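Local coordinates for protein small ribosomal subunit biogenesis GTPase RsgA (Thermotoga maritima, PDB 1U0L) that probably hydrolyses GTP slowly, as a circularly permuted, zinc-binding GTPase that assists late maturation of the 30S ribosomal subunit, at residues V92-P97 / R134-L139; V85-L90 / E117-I122. All coordinates share one frame; numbering follows the deposited sequence.

Contact 1 (V92-P97 / R134-L139); sequences VTVKMP and RKVREL
V94 and V92 meet L139, and V94 also meets V136, where the end of strand 87-92 and the loop after it run past helix 130-143 of the circularly permuted, P-loop-type GTPase domain. The loop leads on to helix 101-113, so the contact joins the connection of one beta-alpha-beta unit to the helix that follows strand 117-122. It is apolar on its inner side. L139 CD1 is the shared atom there. V94 CG1 lies 3.5 Å from L139 CD1, with the two side chains crossing obliquely. V92 comes at L139 tip to tip, its CG1 3.9 Å from L139 CD1. Both V92 and L139 also touch I104 of helix 101-113 and I122 of strand 117-122, which close in this buried part.

The outer side is looser. K135 meets V94 through the base of its side chain: K135 CB lies 4.3 Å from V94 CB. No hydrogen bond links the two segments. The charged ends gather nearby instead. K135 NZ and K95 NZ lie 6.0 Å apart, and D132 makes a salt bridge to each. This shared carboxylate probably eases the repulsion between the like charges. The loop backbone is held by another group, since V94 N is hydrogen-bonded to Y128 OH.

V94 CG1 stands anti to its own carbonyl carbon (chi1 -44°) and serves both helix residues. V136 crosses V94 at about a right angle, with V136 CG2 3.8 Å from V94 CG1.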
loop_
_atom_site.group_PDB
_atom_site.type_symbol
_atom_site.label_atom_id
_atom_site.label_comp_id
_atom_site.label_asym_id
_atom_site.label_seq_id
_atom_site.Cartn_x
_atom_site.Cartn_y
_atom_site.Cartn_z
ATOM N N VAL A 92 6.689 -4.140 9.278
ATOM C CA VAL A 92 6.890 -5.510 9.684
ATOM C C VAL A 92 7.532 -5.613 11.056
ATOM O O VAL A 92 8.284 -4.740 11.479
ATOM C CB VAL A 92 7.747 -6.221 8.618
ATOM C CG1 VAL A 92 8.650 -7.260 9.251
ATOM C CG2 VAL A 92 6.831 -6.845 7.579
ATOM N N THR A 93 7.254 -6.724 11.725
ATOM C CA THR A 93 7.728 -6.967 13.077
ATOM C C THR A 93 8.283 -8.383 13.227
ATOM O O THR A 93 7.602 -9.348 12.878
ATOM C CB THR A 93 6.527 -6.756 14.022
ATOM O OG1 THR A 93 6.655 -5.494 14.685
ATOM C CG2 THR A 93 6.389 -7.875 14.994
ATOM N N VAL A 94 9.506 -8.532 13.732
ATOM C CA VAL A 94 10.030 -9.898 13.900
ATOM C C VAL A 94 9.617 -10.466 15.246
ATOM O O VAL A 94 9.250 -11.641 15.357
ATOM C CB VAL A 94 11.595 -10.007 13.806
ATOM C CG1 VAL A 94 12.107 -9.185 12.650
ATOM C CG2 VAL A 94 12.249 -9.606 15.114
ATOM N N LYS A 95 9.675 -9.609 16.259
ATOM C CA LYS A 95 9.343 -9.970 17.630
ATOM C C LYS A 95 7.915 -9.512 17.857
ATOM O O LYS A 95 7.140 -9.451 16.920
ATOM C CB LYS A 95 10.307 -9.244 18.577
ATOM C CG LYS A 95 10.528 -9.828 19.961
ATOM C CD LYS A 95 11.455 -8.873 20.721
ATOM C CE LYS A 95 11.685 -9.250 22.171
ATOM N NZ LYS A 95 12.486 -10.498 22.336
ATOM N N MET A 96 7.581 -9.171 19.095
ATOM C CA MET A 96 6.235 -8.740 19.440
ATOM C C MET A 96 5.171 -9.136 18.417
ATOM O O MET A 96 4.826 -10.311 18.345
ATOM C CB MET A 96 6.214 -7.244 19.725
ATOM C CG MET A 96 6.703 -6.907 21.120
ATOM S SD MET A 96 5.980 -7.987 22.376
ATOM C CE MET A 96 7.435 -9.016 22.769
ATOM N N PRO A 97 4.640 -8.198 17.609
ATOM C CA PRO A 97 3.604 -8.896 16.734
ATOM C C PRO A 97 3.969 -10.141 15.914
ATOM O O PRO A 97 3.074 -10.865 15.490
ATOM C CB PRO A 97 3.138 -7.745 15.859
ATOM C CG PRO A 97 3.173 -6.591 16.836
ATOM C CD PRO A 97 4.488 -6.798 17.603
ATOM N N ARG A 134 19.080 -11.448 14.396
ATOM C CA ARG A 134 19.428 -12.474 13.439
ATOM C C ARG A 134 18.235 -12.653 12.494
ATOM O O ARG A 134 18.400 -12.753 11.271
ATOM C CB ARG A 134 19.743 -13.774 14.169
ATOM C CG ARG A 134 20.518 -14.762 13.328
ATOM C CD ARG A 134 20.697 -16.059 14.072
ATOM N NE ARG A 134 21.189 -15.791 15.413
ATOM C CZ ARG A 134 20.984 -16.596 16.446
ATOM N NH1 ARG A 134 20.294 -17.718 16.268
ATOM N NH2 ARG A 134 21.452 -16.265 17.650
ATOM N N LYS A 135 17.032 -12.682 13.066
ATOM C CA LYS A 135 15.820 -12.826 12.277
ATOM C C LYS A 135 15.674 -11.614 11.354
ATOM O O LYS A 135 15.132 -11.718 10.246
ATOM C CB LYS A 135 14.601 -12.963 13.187
ATOM C CG LYS A 135 14.398 -14.373 13.715
ATOM C CD LYS A 135 14.631 -14.467 15.223
ATOM C CE LYS A 135 13.510 -13.775 16.027
ATOM N NZ LYS A 135 13.708 -13.824 17.517
ATOM N N VAL A 136 16.152 -10.464 11.816
ATOM C CA VAL A 136 16.100 -9.264 11.004
ATOM C C VAL A 136 17.000 -9.497 9.804
ATOM O O VAL A 136 16.559 -9.367 8.662
ATOM C CB VAL A 136 16.604 -8.013 11.770
ATOM C CG1 VAL A 136 16.853 -6.851 10.781
ATOM C CG2 VAL A 136 15.571 -7.602 12.834
ATOM N N ARG A 137 18.254 -9.859 10.057
ATOM C CA ARG A 137 19.190 -10.102 8.964
ATOM C C ARG A 137 18.649 -11.128 7.972
ATOM O O ARG A 137 19.109 -11.198 6.829
ATOM C CB ARG A 137 20.547 -10.557 9.496
ATOM C CG ARG A 137 21.653 -9.530 9.268
ATOM C CD ARG A 137 22.993 -9.953 9.882
ATOM N NE ARG A 137 22.926 -10.142 11.338
ATOM C CZ ARG A 137 22.993 -11.325 11.956
ATOM N NH1 ARG A 137 23.136 -12.452 11.255
ATOM N NH2 ARG A 137 22.914 -11.377 13.282
ATOM N N GLU A 138 17.663 -11.914 8.398
ATOM C CA GLU A 138 17.071 -12.920 7.517
ATOM C C GLU A 138 16.013 -12.291 6.626
ATOM O O GLU A 138 15.730 -12.786 5.536
ATOM C CB GLU A 138 16.429 -14.049 8.328
ATOM C CG GLU A 138 17.392 -14.819 9.184
ATOM C CD GLU A 138 16.823 -16.144 9.615
ATOM O OE1 GLU A 138 15.785 -16.127 10.307
ATOM O OE2 GLU A 138 17.405 -17.197 9.258
ATOM N N LEU A 139 15.413 -11.213 7.113
ATOM C CA LEU A 139 14.391 -10.517 6.361
ATOM C C LEU A 139 15.094 -9.723 5.284
ATOM O O LEU A 139 14.669 -9.714 4.128
ATOM C CB LEU A 139 13.582 -9.603 7.283
ATOM C CG LEU A 139 12.479 -10.296 8.096
ATOM C CD1 LEU A 139 11.999 -9.349 9.173
ATOM C CD2 LEU A 139 11.321 -10.728 7.189
#

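Contact 2 (V85-L90 / E117-I122); sequences VDQVIL and ETVMVI
V88 and T118 lie side by side and point the same way in a parallel strand pair, 87-90 with 117-122. With helix 101-113 between them in sequence, these strands form a beta-alpha-beta unit of the GTPase sheet. Their axes approach to 4.6 Å at an angle of 17°. T118 OG1 stands anti to its own carbonyl carbon (chi1 -84°) and rests 3.4 Å from V88 CB. Both side chains turn to the face covered by helix 101-113, where each touches A111. L90 and M120 pair on this face too, and L90 packs on F107 of the helix.

Q87, I89, E117 and V119 point to the other face. I89 and V119 also run side by side in the same direction, with I89 CD1 4.0 Å from V119 CB. One step along, I89 crosses V121 at a slant, and I89 CG2 meets V121 CG2 at 3.8 Å. Helix 160-167 covers this group: L167 touches I89, Y166 touches V119 and L163 touches V121. At the start of the pair, Q87 CG packs 3.6 Å from E117 CB. The E117 carboxylate makes no contact with 85-90.

Five backbone hydrogen bonds join the two segments. The first, E117 N to D86 O, comes from the loop just before the strand; the last is V121 N to L90 O, at 2.6 Å. V88 and L90 each give their N-H and their C=O to strand 117-122. Q87 and I89 bond through their backbones to strand 171-175. Strand 87-92 is therefore held on both edges as an inner strand, and the polar backbone groups in these bonds are satisfied within a largely apolar layer.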
loop_
_atom_site.group_PDB
_atom_site.type_symbol
_atom_site.label_atom_id
_atom_site.label_comp_id
_atom_site.label_asym_id
_atom_site.label_seq_id
_atom_site.Cartn_x
_atom_site.Cartn_y
_atom_site.Cartn_z
ATOM N N VAL A 85 -3.163 5.846 -5.231
ATOM C CA VAL A 85 -2.186 5.563 -4.203
ATOM C C VAL A 85 -0.891 5.148 -4.893
ATOM O O VAL A 85 -0.921 4.322 -5.804
ATOM C CB VAL A 85 -2.658 4.418 -3.295
ATOM C CG1 VAL A 85 -1.686 4.250 -2.143
ATOM C CG2 VAL A 85 -4.069 4.693 -2.796
ATOM N N ASP A 86 0.231 5.728 -4.466
ATOM C CA ASP A 86 1.539 5.413 -5.041
ATOM C C ASP A 86 2.255 4.375 -4.199
ATOM O O ASP A 86 2.735 3.375 -4.717
ATOM C CB ASP A 86 2.456 6.635 -5.092
ATOM C CG ASP A 86 1.745 7.891 -5.503
ATOM O OD1 ASP A 86 0.970 7.834 -6.478
ATOM O OD2 ASP A 86 1.971 8.939 -4.857
ATOM N N GLN A 87 2.336 4.622 -2.894
ATOM C CA GLN A 87 3.048 3.718 -2.000
ATOM C C GLN A 87 2.304 2.971 -0.927
ATOM O O GLN A 87 1.259 3.389 -0.423
ATOM C CB GLN A 87 4.182 4.441 -1.283
ATOM C CG GLN A 87 5.411 4.641 -2.096
ATOM C CD GLN A 87 6.508 5.283 -1.293
ATOM O OE1 GLN A 87 6.271 6.240 -0.557
ATOM N NE2 GLN A 87 7.724 4.770 -1.436
ATOM N N VAL A 88 2.930 1.859 -0.569
ATOM C CA VAL A 88 2.483 0.971 0.472
ATOM C C VAL A 88 3.663 0.940 1.412
ATOM O O VAL A 88 4.775 0.585 1.004
ATOM C CB VAL A 88 2.279 -0.433 -0.043
ATOM C CG1 VAL A 88 2.019 -1.364 1.125
ATOM C CG2 VAL A 88 1.132 -0.453 -1.027
ATOM N N ILE A 89 3.448 1.363 2.653
ATOM C CA ILE A 89 4.518 1.325 3.641
ATOM C C ILE A 89 4.183 0.078 4.413
ATOM O O ILE A 89 3.190 0.036 5.145
ATOM C CB ILE A 89 4.471 2.509 4.572
ATOM C CG1 ILE A 89 4.566 3.808 3.769
ATOM C CG2 ILE A 89 5.600 2.396 5.572
ATOM C CD1 ILE A 89 5.900 4.013 3.045
ATOM N N LEU A 90 4.993 -0.951 4.212
ATOM C CA LEU A 90 4.758 -2.231 4.856
ATOM C C LEU A 90 5.531 -2.325 6.158
ATOM O O LEU A 90 6.739 -2.560 6.161
ATOM C CB LEU A 90 5.161 -3.368 3.914
ATOM C CG LEU A 90 4.217 -4.573 3.887
ATOM C CD1 LEU A 90 4.856 -5.775 3.126
ATOM C CD2 LEU A 90 3.894 -4.940 5.317
ATOM N N GLU A 117 4.350 1.242 -5.350
ATOM C CA GLU A 117 5.717 1.144 -4.888
ATOM C C GLU A 117 5.534 0.651 -3.457
ATOM O O GLU A 117 4.575 1.037 -2.786
ATOM C CB GLU A 117 6.371 2.525 -4.864
ATOM C CG GLU A 117 6.610 3.134 -6.215
ATOM C CD GLU A 117 7.687 2.401 -6.972
ATOM O OE1 GLU A 117 7.497 1.203 -7.267
ATOM O OE2 GLU A 117 8.730 3.025 -7.269
ATOM N N THR A 118 6.427 -0.211 -2.994
ATOM C CA THR A 118 6.343 -0.694 -1.629
ATOM C C THR A 118 7.632 -0.452 -0.875
ATOM O O THR A 118 8.718 -0.709 -1.390
ATOM C CB THR A 118 6.025 -2.192 -1.575
ATOM O OG1 THR A 118 4.609 -2.372 -1.674
ATOM C CG2 THR A 118 6.522 -2.803 -0.273
ATOM N N VAL A 119 7.506 0.069 0.339
ATOM C CA VAL A 119 8.665 0.291 1.185
ATOM C C VAL A 119 8.467 -0.519 2.456
ATOM O O VAL A 119 7.556 -0.256 3.243
ATOM C CB VAL A 119 8.832 1.756 1.519
ATOM C CG1 VAL A 119 9.861 1.923 2.624
ATOM C CG2 VAL A 119 9.278 2.482 0.279
ATOM N N MET A 120 9.318 -1.525 2.630
ATOM C CA MET A 120 9.256 -2.415 3.784
ATOM C C MET A 120 9.937 -1.779 4.984
ATOM O O MET A 120 11.081 -1.317 4.892
ATOM C CB MET A 120 9.928 -3.754 3.441
ATOM C CG MET A 120 9.856 -4.806 4.541
ATOM S SD MET A 120 10.367 -6.480 4.021
ATOM C CE MET A 120 9.238 -6.744 2.608
ATOM N N VAL A 121 9.231 -1.738 6.108
ATOM C CA VAL A 121 9.807 -1.155 7.319
ATOM C C VAL A 121 9.849 -2.112 8.520
ATOM O O VAL A 121 8.814 -2.403 9.119
ATOM C CB VAL A 121 9.034 0.112 7.781
ATOM C CG1 VAL A 121 9.691 0.651 9.032
ATOM C CG2 VAL A 121 8.992 1.178 6.682
ATOM N N ILE A 122 11.039 -2.595 8.869
ATOM C CA ILE A 122 11.192 -3.475 10.034
ATOM C C ILE A 122 11.165 -2.547 11.249
ATOM O O ILE A 122 12.152 -1.862 11.536
ATOM C CB ILE A 122 12.563 -4.184 10.064
ATOM C CG1 ILE A 122 12.873 -4.840 8.715
ATOM C CG2 ILE A 122 12.583 -5.200 11.227
ATOM C CD1 ILE A 122 12.276 -6.187 8.565
#

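In the fold
Contacts 1 and 2 alternate along the chain, and their centres lie about 17 Å apart. Strand 87-92 runs from contact 2 into the loop of contact 1, while strand 117-122 is followed by helix 130-143. They meet directly: V92 N lies 2.7 Å from V121 O, a probable hydrogen bond that carries the strand pairing onward. L139 CD1 packs 3.2 Å from I122 CD1. Both contacts come near the nucleotide site without touching the ligand. The side chain of V121 is about 8 Å from the bound GDP and that of V92 about 11 Å. L90 neighbours G176 and V136 neighbours M125, both inferred to belong to the GTP-binding site.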